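Local coordinates for protein lectin CEL-I, N-acetyl-D-galactosamine-specific C-type (Cucumaria echinata, PDB 4WQQ) that binds sugars in a calcium-dependent manner, naturally preferring galactose and N-acetylgalactosamine, and is here an engineered variant that holds mannose, at residues Trp25-Ala28 against His29-Cys32; Phe59-Trp62 against Arg63-Ser67; Lys97-Gly100 against Gly101-Asn104; His117-Gly120 against Gly121-Asn124. The protein carries 3 engineered substitutions. All blocks are in the same frame, centred on the assembly; numbering follows the deposited sequence.

Contact 1: Trp25-Ala28 against His29-Cys32; sequences WENA and HHEC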
loop_
_atom_site.group_PDB
_atom_site.type_symbol
_atom_site.label_atom_id
_atom_site.label_comp_id
_atom_site.label_asym_id
_atom_site.label_seq_id
_atom_site.Cartn_x
_atom_site.Cartn_y
_atom_site.Cartn_z
ATOM N N TRP A 25 9.162 -21.645 10.796
ATOM C CA TRP A 25 8.634 -20.385 11.269
ATOM C C TRP A 25 9.645 -19.254 10.985
ATOM O O TRP A 25 9.254 -18.194 10.517
ATOM C CB TRP A 25 8.304 -20.411 12.736
ATOM C CG TRP A 25 7.635 -19.174 13.271
ATOM C CD1 TRP A 25 6.303 -18.950 13.400
ATOM C CD2 TRP A 25 8.276 -18.002 13.778
ATOM N NE1 TRP A 25 6.082 -17.715 13.926
ATOM C CE2 TRP A 25 7.280 -17.119 14.188
ATOM C CE3 TRP A 25 9.606 -17.616 13.946
ATOM C CZ2 TRP A 25 7.579 -15.868 14.768
ATOM C CZ3 TRP A 25 9.881 -16.397 14.542
ATOM C CH2 TRP A 25 8.888 -15.556 14.957
ATOM N N GLU A 26 10.910 -19.525 11.272
ATOM C CA GLU A 26 11.969 -18.520 11.088
ATOM C C GLU A 26 12.036 -18.117 9.634
ATOM O O GLU A 26 12.102 -16.921 9.315
ATOM C CB GLU A 26 13.302 -19.109 11.543
ATOM C CG GLU A 26 14.090 -18.149 12.395
ATOM C CD GLU A 26 15.149 -17.433 11.621
ATOM O OE1 GLU A 26 16.359 -17.714 11.888
ATOM O OE2 GLU A 26 14.767 -16.594 10.754
ATOM N N ASN A 27 11.973 -19.061 8.707
ATOM C CA ASN A 27 12.063 -18.678 7.324
ATOM C C ASN A 27 10.772 -18.019 6.823
ATOM O O ASN A 27 10.819 -17.097 6.065
ATOM C CB ASN A 27 12.396 -19.853 6.444
ATOM C CG ASN A 27 12.529 -19.451 5.002
ATOM O OD1 ASN A 27 13.412 -18.633 4.642
ATOM N ND2 ASN A 27 11.677 -19.959 4.184
ATOM N N ALA A 28 9.602 -18.474 7.328
ATOM C CA ALA A 28 8.357 -17.779 7.010
ATOM C C ALA A 28 8.414 -16.274 7.469
ATOM O O ALA A 28 7.940 -15.387 6.773
ATOM C CB ALA A 28 7.204 -18.521 7.614
ATOM N N HIS A 29 8.917 -16.033 8.664
ATOM C CA HIS A 29 9.032 -14.722 9.233
ATOM C C HIS A 29 9.890 -13.857 8.307
ATOM O O HIS A 29 9.489 -12.748 7.916
ATOM C CB HIS A 29 9.634 -14.828 10.622
ATOM C CG HIS A 29 9.730 -13.520 11.330
ATOM N ND1 HIS A 29 10.494 -13.340 12.444
ATOM C CD2 HIS A 29 9.032 -12.375 11.166
ATOM C CE1 HIS A 29 10.364 -12.084 12.866
ATOM N NE2 HIS A 29 9.491 -11.474 12.096
ATOM N N HIS A 30 11.080 -14.390 7.978
ATOM C CA HIS A 30 11.971 -13.767 6.992
ATOM C C HIS A 30 11.287 -13.444 5.668
ATOM O O HIS A 30 11.403 -12.320 5.183
ATOM C CB HIS A 30 13.206 -14.678 6.775
ATOM C CG HIS A 30 14.055 -14.282 5.608
ATOM N ND1 HIS A 30 15.049 -13.321 5.697
ATOM C CD2 HIS A 30 14.034 -14.687 4.322
ATOM C CE1 HIS A 30 15.616 -13.167 4.507
ATOM N NE2 HIS A 30 15.006 -13.966 3.658
ATOM N N GLU A 31 10.573 -14.401 5.069
ATOM C CA GLU A 31 9.956 -14.204 3.803
ATOM C C GLU A 31 8.906 -13.111 3.896
ATOM O O GLU A 31 8.864 -12.215 3.061
ATOM C CB GLU A 31 9.273 -15.495 3.326
ATOM C CG GLU A 31 10.245 -16.512 2.754
ATOM C CD GLU A 31 10.960 -16.008 1.519
ATOM O OE1 GLU A 31 12.142 -16.363 1.369
ATOM O OE2 GLU A 31 10.357 -15.272 0.715
ATOM N N CYS A 32 8.056 -13.146 4.912
ATOM C CA CYS A 32 7.068 -12.052 5.038
ATOM C C CYS A 32 7.676 -10.658 5.160
ATOM O O CYS A 32 7.246 -9.723 4.525
ATOM C CB CYS A 32 6.078 -12.234 6.241
ATOM S SG CYS A 32 4.917 -13.611 6.021
HETATM O O HOH W 1 13.970 -17.668 2.251
#
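Over one face of the Trp25 indole, offset toward its rim, sits CB of His29; the imidazole continues past it, its plane turned 47° from the six-membered ring in an oblique pairing, the two side chains lying alongside each other and pointing the same way. The closest side-chain approach is between Trp25 CH2 and His29 ND1, 3.7 Å. Tyr77 stacks on Trp25 and Trp73 meets it edge-to-face, while the indole NE1 is hydrogen-bonded to Ile74 O. On the neighbouring residue, the His30 ring has Glu31 OE1 at its edge, in plane.

Both segments belong to helix 25-34 of the C-type lectin domain, and four consecutive i to i+4 bonds run through them, from His29 N to Trp25 O (2.9 Å) through to Cys32 N to Ala28 O (2.9 Å). Trp25, Ala28 and Cys32, the last in a disulfide with Cys136, bind the helix to the domain core, and Tyr134 touches Ala28, Glu31 and Cys32.

On the more open side, Asn27 ND2 turns back to Thr23 OG1. A water donates to Asn27 OD1 at 2.6 Å; its 2.4 Å approach to Glu31 OE1 is unusually short, its exact position doubtful, but hydrogens given to both would let two acceptors face each other side by side.

Contact 2: Phe59-Trp62 against Arg63-Ser67; sequences FNYW and RGIDS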
loop_
_atom_site.group_PDB
_atom_site.type_symbol
_atom_site.label_atom_id
_atom_site.label_comp_id
_atom_site.label_asym_id
_atom_site.label_seq_id
_atom_site.Cartn_x
_atom_site.Cartn_y
_atom_site.Cartn_z
ATOM N N PHE A 59 -8.401 -17.910 8.410
ATOM C CA PHE A 59 -8.579 -19.330 8.331
ATOM C C PHE A 59 -9.284 -19.657 6.997
ATOM O O PHE A 59 -8.874 -20.597 6.270
ATOM C CB PHE A 59 -9.346 -19.797 9.567
ATOM C CG PHE A 59 -9.693 -21.261 9.531
ATOM C CD1 PHE A 59 -8.716 -22.190 9.753
ATOM C CD2 PHE A 59 -10.976 -21.679 9.268
ATOM C CE1 PHE A 59 -8.999 -23.534 9.724
ATOM C CE2 PHE A 59 -11.259 -23.023 9.169
ATOM C CZ PHE A 59 -10.285 -23.961 9.429
ATOM N N ASN A 60 -10.374 -18.915 6.675
ATOM C CA ASN A 60 -11.147 -19.227 5.484
ATOM C C ASN A 60 -10.330 -18.960 4.196
ATOM O O ASN A 60 -10.396 -19.716 3.208
ATOM C CB ASN A 60 -12.487 -18.471 5.515
ATOM C CG ASN A 60 -13.392 -18.967 6.698
ATOM O OD1 ASN A 60 -13.453 -20.177 6.979
ATOM N ND2 ASN A 60 -14.049 -18.037 7.396
ATOM N N TYR A 61 -9.473 -17.940 4.248
ATOM C CA TYR A 61 -8.642 -17.632 3.098
ATOM C C TYR A 61 -7.631 -18.757 2.848
ATOM O O TYR A 61 -7.506 -19.311 1.737
ATOM C CB TYR A 61 -7.985 -16.266 3.356
ATOM C CG TYR A 61 -6.869 -15.812 2.406
ATOM C CD1 TYR A 61 -6.826 -16.217 1.092
ATOM C CD2 TYR A 61 -5.850 -14.975 2.868
ATOM C CE1 TYR A 61 -5.822 -15.805 0.240
ATOM C CE2 TYR A 61 -4.827 -14.526 2.019
ATOM C CZ TYR A 61 -4.791 -14.973 0.712
ATOM O OH TYR A 61 -3.834 -14.589 -0.200
ATOM N N TRP A 62 -6.936 -19.152 3.911
ATOM C CA TRP A 62 -6.016 -20.240 3.876
ATOM C C TRP A 62 -6.658 -21.536 3.306
ATOM O O TRP A 62 -6.160 -22.138 2.354
ATOM C CB TRP A 62 -5.457 -20.469 5.289
ATOM C CG TRP A 62 -4.734 -21.758 5.456
ATOM C CD1 TRP A 62 -3.923 -22.384 4.542
ATOM C CD2 TRP A 62 -4.646 -22.535 6.655
ATOM N NE1 TRP A 62 -3.386 -23.483 5.073
ATOM C CE2 TRP A 62 -3.817 -23.628 6.361
ATOM C CE3 TRP A 62 -5.235 -22.443 7.942
ATOM C CZ2 TRP A 62 -3.540 -24.623 7.286
ATOM C CZ3 TRP A 62 -4.991 -23.427 8.836
ATOM C CH2 TRP A 62 -4.090 -24.494 8.519
ATOM N N ARG A 63 -7.786 -21.932 3.928
ATOM C CA ARG A 63 -8.406 -23.218 3.618
ATOM C C ARG A 63 -9.128 -23.216 2.284
ATOM O O ARG A 63 -9.329 -24.301 1.704
ATOM C CB ARG A 63 -9.281 -23.642 4.778
ATOM C CG ARG A 63 -8.553 -23.762 6.113
ATOM C CD ARG A 63 -7.329 -24.648 6.028
ATOM N NE ARG A 63 -7.687 -26.018 5.699
ATOM C CZ ARG A 63 -6.840 -26.988 5.393
ATOM N NH1 ARG A 63 -5.549 -26.773 5.305
ATOM N NH2 ARG A 63 -7.286 -28.187 5.169
ATOM N N GLY A 64 -9.332 -22.027 1.712
ATOM C CA GLY A 64 -9.809 -21.939 0.312
ATOM C C GLY A 64 -8.756 -22.231 -0.719
ATOM O O GLY A 64 -9.035 -22.671 -1.854
ATOM N N ILE A 65 -7.486 -22.035 -0.349
ATOM C CA ILE A 65 -6.420 -22.354 -1.232
ATOM C C ILE A 65 -5.748 -23.696 -0.940
ATOM O O ILE A 65 -5.308 -24.411 -1.865
ATOM C CB ILE A 65 -5.411 -21.184 -1.178
ATOM C CG1 ILE A 65 -6.137 -19.972 -1.800
ATOM C CG2 ILE A 65 -4.179 -21.498 -2.026
ATOM C CD1 ILE A 65 -5.533 -18.682 -1.387
ATOM N N ASP A 66 -5.580 -24.011 0.334
ATOM C CA ASP A 66 -4.853 -25.193 0.777
ATOM C C ASP A 66 -5.826 -26.168 1.442
ATOM O O ASP A 66 -6.411 -25.904 2.512
ATOM C CB ASP A 66 -3.764 -24.745 1.762
ATOM C CG ASP A 66 -2.964 -25.885 2.365
ATOM O OD1 ASP A 66 -2.956 -27.048 1.848
ATOM O OD2 ASP A 66 -2.251 -25.614 3.386
ATOM N N SER A 67 -6.018 -27.308 0.789
ATOM C CA SER A 67 -6.858 -28.325 1.377
ATOM C C SER A 67 -6.106 -29.387 2.155
ATOM O O SER A 67 -6.715 -30.344 2.639
ATOM C CB SER A 67 -7.708 -28.968 0.263
ATOM O OG SER A 67 -6.887 -29.620 -0.650
#
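A chi1 of 167° swings the Trp62 indole to the carbonyl side of its residue, with CG anti to the backbone N, while a chi1 of -58° and bends at chi2 and chi3 carry the Arg63 chain over the indole face. The pair lies in the last turns of helix 52-65 in the C-type lectin domain.

Arg63 packs on two rings with successive carbons. Its CG lies over one face of Phe59 in a CH-pi contact, 3.8 Å from the ring centroid, and its CD sits above the Trp62 six-membered ring, 3.5 Å from that centroid. The guanidinium follows in a cation-pi arrangement, CZ over the indole face, although its plane stands 74° from the ring. Arg63 NH1 finds its hydrogen-bond partner beyond the helix, at Gln68 O.

Trp62 O accepts two backbone bonds. Asp66 N comes nearly along the C=O axis, and Ile65 N from above the carbonyl plane, so i+4 and i+3 bonding share one oxygen. Beside Tyr61, whose OH is hydrogen-bonded to Phe18 N, Ile65 CD1 approaches CE1 of the ring.

Asp66 OD2, which also forms a salt bridge with Lys133, accepts the indole hydrogen at the edge of Trp62: NE1 lies 2.9 Å from OD2, on the anti side of the carboxylate and 26° out of its plane.

Contact 3: Lys97-Gly100 against Gly101-Asn104; sequences KWAG and GEPN. Engineered in segment 101-104: Glu102 (natural residue Gln), Asn104 (natural residue Asp). With CA (calcium ion), chain F; MAN (alpha-D-mannopyranose), chain H.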
loop_
_atom_site.group_PDB
_atom_site.type_symbol
_atom_site.label_atom_id
_atom_site.label_comp_id
_atom_site.label_asym_id
_atom_site.label_seq_id
_atom_site.Cartn_x
_atom_site.Cartn_y
_atom_site.Cartn_z
ATOM N N LYS A 97 -6.891 -17.707 20.544
ATOM C CA LYS A 97 -7.730 -18.827 20.273
ATOM C C LYS A 97 -6.935 -20.113 20.375
ATOM O O LYS A 97 -6.955 -20.919 19.447
ATOM C CB LYS A 97 -8.364 -18.675 18.877
ATOM C CG LYS A 97 -9.623 -19.498 18.617
ATOM C CD LYS A 97 -10.018 -19.625 17.140
ATOM C CE LYS A 97 -10.903 -20.825 16.913
ATOM N NZ LYS A 97 -12.159 -20.719 17.686
ATOM N N TRP A 98 -6.331 -20.356 21.529
ATOM C CA TRP A 98 -5.572 -21.620 21.766
ATOM C C TRP A 98 -6.422 -22.836 21.691
ATOM O O TRP A 98 -7.519 -22.862 22.254
ATOM C CB TRP A 98 -4.900 -21.524 23.120
ATOM C CG TRP A 98 -3.816 -20.507 23.173
ATOM C CD1 TRP A 98 -3.803 -19.359 23.891
ATOM C CD2 TRP A 98 -2.545 -20.578 22.502
ATOM N NE1 TRP A 98 -2.624 -18.689 23.689
ATOM C CE2 TRP A 98 -1.849 -19.412 22.822
ATOM C CE3 TRP A 98 -1.963 -21.514 21.608
ATOM C CZ2 TRP A 98 -0.557 -19.169 22.358
ATOM C CZ3 TRP A 98 -0.737 -21.287 21.147
ATOM C CH2 TRP A 98 -0.021 -20.105 21.515
ATOM N N ALA A 99 -5.990 -23.839 20.941
ATOM C CA ALA A 99 -6.651 -25.125 20.988
ATOM C C ALA A 99 -6.565 -25.710 22.402
ATOM O O ALA A 99 -5.704 -25.325 23.231
ATOM C CB ALA A 99 -6.050 -26.072 19.984
ATOM N N GLY A 100 -7.400 -26.707 22.642
ATOM C CA GLY A 100 -7.423 -27.408 23.917
ATOM C C GLY A 100 -6.066 -27.906 24.287
ATOM O O GLY A 100 -5.407 -28.534 23.476
ATOM N N GLY A 101 -5.641 -27.587 25.497
ATOM C CA GLY A 101 -4.307 -27.929 26.023
ATOM C C GLY A 101 -3.085 -27.202 25.498
ATOM O O GLY A 101 -1.954 -27.481 25.946
ATOM N N GLU A 102 -3.311 -26.222 24.602
ATOM C CA GLU A 102 -2.208 -25.392 24.119
ATOM C C GLU A 102 -2.254 -24.022 24.837
ATOM O O GLU A 102 -3.365 -23.595 25.256
ATOM C CB GLU A 102 -2.388 -25.222 22.619
ATOM C CG GLU A 102 -2.530 -26.550 21.898
ATOM C CD GLU A 102 -1.309 -27.485 21.956
ATOM O OE1 GLU A 102 -0.218 -27.030 22.316
ATOM O OE2 GLU A 102 -1.430 -28.717 21.601
ATOM N N PRO A 103 -1.122 -23.309 24.912
ATOM C CA PRO A 103 0.220 -23.765 24.398
ATOM C C PRO A 103 0.824 -24.731 25.404
ATOM O O PRO A 103 0.660 -24.546 26.585
ATOM C CB PRO A 103 1.047 -22.474 24.379
ATOM C CG PRO A 103 0.425 -21.600 25.384
ATOM C CD PRO A 103 -1.048 -21.946 25.427
ATOM N N ASN A 104 1.401 -25.818 24.968
ATOM C CA ASN A 104 1.935 -26.767 25.911
ATOM C C ASN A 104 3.441 -26.865 25.934
ATOM O O ASN A 104 3.961 -27.688 26.652
ATOM C CB ASN A 104 1.320 -28.133 25.651
ATOM C CG ASN A 104 1.708 -28.747 24.318
ATOM O OD1 ASN A 104 2.302 -28.121 23.471
ATOM N ND2 ASN A 104 1.328 -29.974 24.129
HETATM CA CA CA F . 1.989 -27.468 21.160
HETATM C C1 MAN H . 0.793 -32.800 19.173
HETATM C C2 MAN H . 0.455 -31.860 20.292
HETATM C C3 MAN H . 0.867 -30.424 20.001
HETATM C C4 MAN H . 2.287 -30.422 19.459
HETATM C C5 MAN H . 2.277 -31.234 18.144
HETATM C C6 MAN H . 3.570 -31.292 17.366
HETATM O O1 MAN H . -0.181 -32.508 18.209
HETATM O O2 MAN H . 1.233 -32.334 21.359
HETATM O O3 MAN H . 0.820 -29.719 21.237
HETATM O O4 MAN H . 2.638 -29.064 19.268
HETATM O O5 MAN H . 2.094 -32.631 18.591
HETATM O O6 MAN H . 4.439 -31.687 18.409
HETATM O O HOH W 2 -3.011 -30.049 23.403
#
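Apolar contact is carried by Trp98 and Pro103, which cross at about a right angle. Pro103 CD lies over the indole face, 3.7 Å from the centroid of the five-membered ring, in a CH-pi contact; CB and CG extend across the six-membered ring. The peptide bond before Pro103 is cis, as in the sugar-binding loop of C-type lectins, where the residues flanking this proline hold calcium and sugar together.

One backbone hydrogen bond closes a type II beta turn from Ala99 to Glu102: Glu102 N reaches Ala99 O at 2.9 Å, from above the carbonyl plane. Gly101 adopts the positive phi of 72° usual at the third position of such a turn. A water donates to both Gly100 O and Glu102 OE2, tying the turn to the carboxylate.

Within these segments, metal coordination comes from two engineered residues, Glu102 (naturally Gln) and Asn104 (naturally Asp). Together with the cis-proline between them they give the Glu-Pro-Asn sequence of mannose-type lectins. Glu102 OE1 binds calcium at 2.5 Å and Asn104 OD1 at 2.4 Å, while Glu110, Asn124 and Asp125 complete the protein ligands.

The sugar supplies two further oxygens, O3 and O4. Glu102 OE2 comes within 2.5 Å of mannose O3, and Asn104 ND2 donates a weak bond to the same hydroxyl oxygen at 2.9 Å.

Contact 4: His117-Gly120 against Gly121-Asn124; sequences HTEG and GAWN. With CA (calcium ion), chain F; MAN (alpha-D-mannopyranose), chain H.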
loop_
_atom_site.group_PDB
_atom_site.type_symbol
_atom_site.label_atom_id
_atom_site.label_comp_id
_atom_site.label_asym_id
_atom_site.label_seq_id
_atom_site.Cartn_x
_atom_site.Cartn_y
_atom_site.Cartn_z
ATOM N N HIS A 117 -5.631 -26.818 11.110
ATOM C CA HIS A 117 -6.569 -26.777 9.994
ATOM C C HIS A 117 -7.993 -27.110 10.480
ATOM O O HIS A 117 -8.931 -27.015 9.686
ATOM C CB HIS A 117 -6.197 -27.707 8.827
ATOM C CG HIS A 117 -6.339 -29.174 9.085
ATOM N ND1 HIS A 117 -5.421 -29.911 9.815
ATOM C CD2 HIS A 117 -7.301 -30.063 8.690
ATOM C CE1 HIS A 117 -5.783 -31.190 9.793
ATOM N NE2 HIS A 117 -6.920 -31.296 9.131
ATOM N N THR A 118 -8.118 -27.430 11.753
ATOM C CA THR A 118 -9.426 -27.845 12.343
ATOM C C THR A 118 -9.920 -26.782 13.316
ATOM O O THR A 118 -9.179 -25.840 13.698
ATOM C CB THR A 118 -9.253 -29.163 13.061
ATOM O OG1 THR A 118 -8.199 -29.051 14.019
ATOM C CG2 THR A 118 -8.991 -30.222 12.127
ATOM N N GLU A 119 -11.200 -26.882 13.680
ATOM C CA GLU A 119 -11.775 -26.054 14.735
ATOM C C GLU A 119 -11.595 -24.540 14.495
ATOM O O GLU A 119 -11.209 -23.796 15.379
ATOM C CB GLU A 119 -11.208 -26.443 16.115
ATOM C CG GLU A 119 -11.508 -27.878 16.534
ATOM C CD GLU A 119 -11.036 -28.215 17.947
ATOM O OE1 GLU A 119 -11.552 -29.223 18.488
ATOM O OE2 GLU A 119 -10.175 -27.477 18.539
ATOM N N GLY A 120 -11.847 -24.098 13.272
ATOM C CA GLY A 120 -11.766 -22.685 12.951
ATOM C C GLY A 120 -10.361 -22.067 13.020
ATOM O O GLY A 120 -10.227 -20.851 13.137
ATOM N N GLY A 121 -9.360 -22.926 13.070
ATOM C CA GLY A 121 -7.951 -22.444 13.140
ATOM C C GLY A 121 -7.402 -22.282 14.515
ATOM O O GLY A 121 -6.453 -21.498 14.741
ATOM N N ALA A 122 -7.946 -23.009 15.481
ATOM C CA ALA A 122 -7.437 -22.867 16.843
ATOM C C ALA A 122 -5.893 -23.130 16.855
ATOM O O ALA A 122 -5.370 -23.956 16.127
ATOM C CB ALA A 122 -8.122 -23.848 17.792
ATOM N N TRP A 123 -5.222 -22.354 17.708
ATOM C CA TRP A 123 -3.797 -22.198 17.716
ATOM C C TRP A 123 -3.081 -23.311 18.490
ATOM O O TRP A 123 -3.572 -23.826 19.498
ATOM C CB TRP A 123 -3.415 -20.875 18.350
ATOM C CG TRP A 123 -4.077 -19.637 17.811
ATOM C CD1 TRP A 123 -4.906 -19.542 16.750
ATOM C CD2 TRP A 123 -3.967 -18.343 18.356
ATOM N NE1 TRP A 123 -5.272 -18.249 16.556
ATOM C CE2 TRP A 123 -4.716 -17.487 17.541
ATOM C CE3 TRP A 123 -3.285 -17.817 19.431
ATOM C CZ2 TRP A 123 -4.789 -16.145 17.782
ATOM C CZ3 TRP A 123 -3.350 -16.479 19.683
ATOM C CH2 TRP A 123 -4.084 -15.651 18.848
ATOM N N ASN A 124 -1.885 -23.662 17.974
ATOM C CA ASN A 124 -0.935 -24.523 18.615
ATOM C C ASN A 124 0.452 -23.829 18.608
ATOM O O ASN A 124 0.760 -23.051 17.692
ATOM C CB ASN A 124 -0.839 -25.790 17.826
ATOM C CG ASN A 124 0.178 -26.736 18.380
ATOM O OD1 ASN A 124 0.274 -26.966 19.581
ATOM N ND2 ASN A 124 0.999 -27.273 17.482
HETATM CA CA CA F . 1.989 -27.468 21.160
HETATM C C1 MAN H . 0.793 -32.800 19.173
HETATM C C2 MAN H . 0.455 -31.860 20.292
HETATM C C3 MAN H . 0.867 -30.424 20.001
HETATM C C4 MAN H . 2.287 -30.422 19.459
HETATM C C5 MAN H . 2.277 -31.234 18.144
HETATM C C6 MAN H . 3.570 -31.292 17.366
HETATM O O1 MAN H . -0.181 -32.508 18.209
HETATM O O2 MAN H . 1.233 -32.334 21.359
HETATM O O3 MAN H . 0.820 -29.719 21.237
HETATM O O4 MAN H . 2.638 -29.064 19.268
HETATM O O5 MAN H . 2.094 -32.631 18.591
HETATM O O6 MAN H . 4.439 -31.687 18.409
#
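Thr118 O and Gly121 N close the compact part of this turn with a 3.0 Å hydrogen bond, the N-H approaching from above the carbonyl plane, 46° out of it. Just beyond it, Ala122 N makes a weak bond to Glu119 O at 3.4 Å. The chain curls closely here because three successive residues, Glu119, Gly120 and Gly121, have positive phi; that of Gly121 (92°) brings the chain round tightly against the Gly120 carbonyl, a conformation suited to glycine. Gln55, on helix 52-65, is hydrogen-bonded through NE2 to Gly120 O and through OE1 to Trp123 NE1.

The outer side is much looser. Glu119 and Thr118 are exposed, and the Glu119 carboxylate comes no nearer to Ala122 than 4.2 Å, between OE2 and CB.

The turn joins strands 112-116 and 123-126, an antiparallel pair of the C-type lectin domain, and backbone bonds between Ala122 and Arg116 and between Asn124 and Gln114 continue that pairing. Trp123 runs into the core, with Phe115 nearly parallel to its ring and Trp98 edge-to-face.

Past the turn, with CG anti to the backbone N (chi1 177°), the Asn124 amide extends from the strand to the calcium. OD1 binds the metal at 2.4 Å, while ND2 donates to mannose O4 at 3.0 Å and also to Gln114 OE1.

In the fold
Along the chain the four contacts follow in series within one C-type lectin domain. Contacts 1 and 2 lie on its two helices, 25-34 and 52-65, with centres about 19 Å apart and no touch between them. Contact 2 reaches contact 4, about 12 Å away between centres, through Phe59 against Gly120 and Gly121 and Arg63 against His117, so the helix end backs the turn leading into strand 123-126. Contacts 3 and 4, about 10 Å apart between centres, share calcium and mannose, and the backbones of Lys97 and Ala99 probably pair with Trp123. Sugar binding is thus assembled from a long loop and an adjoining strand, while contact 1 lies across the domain from contact 4.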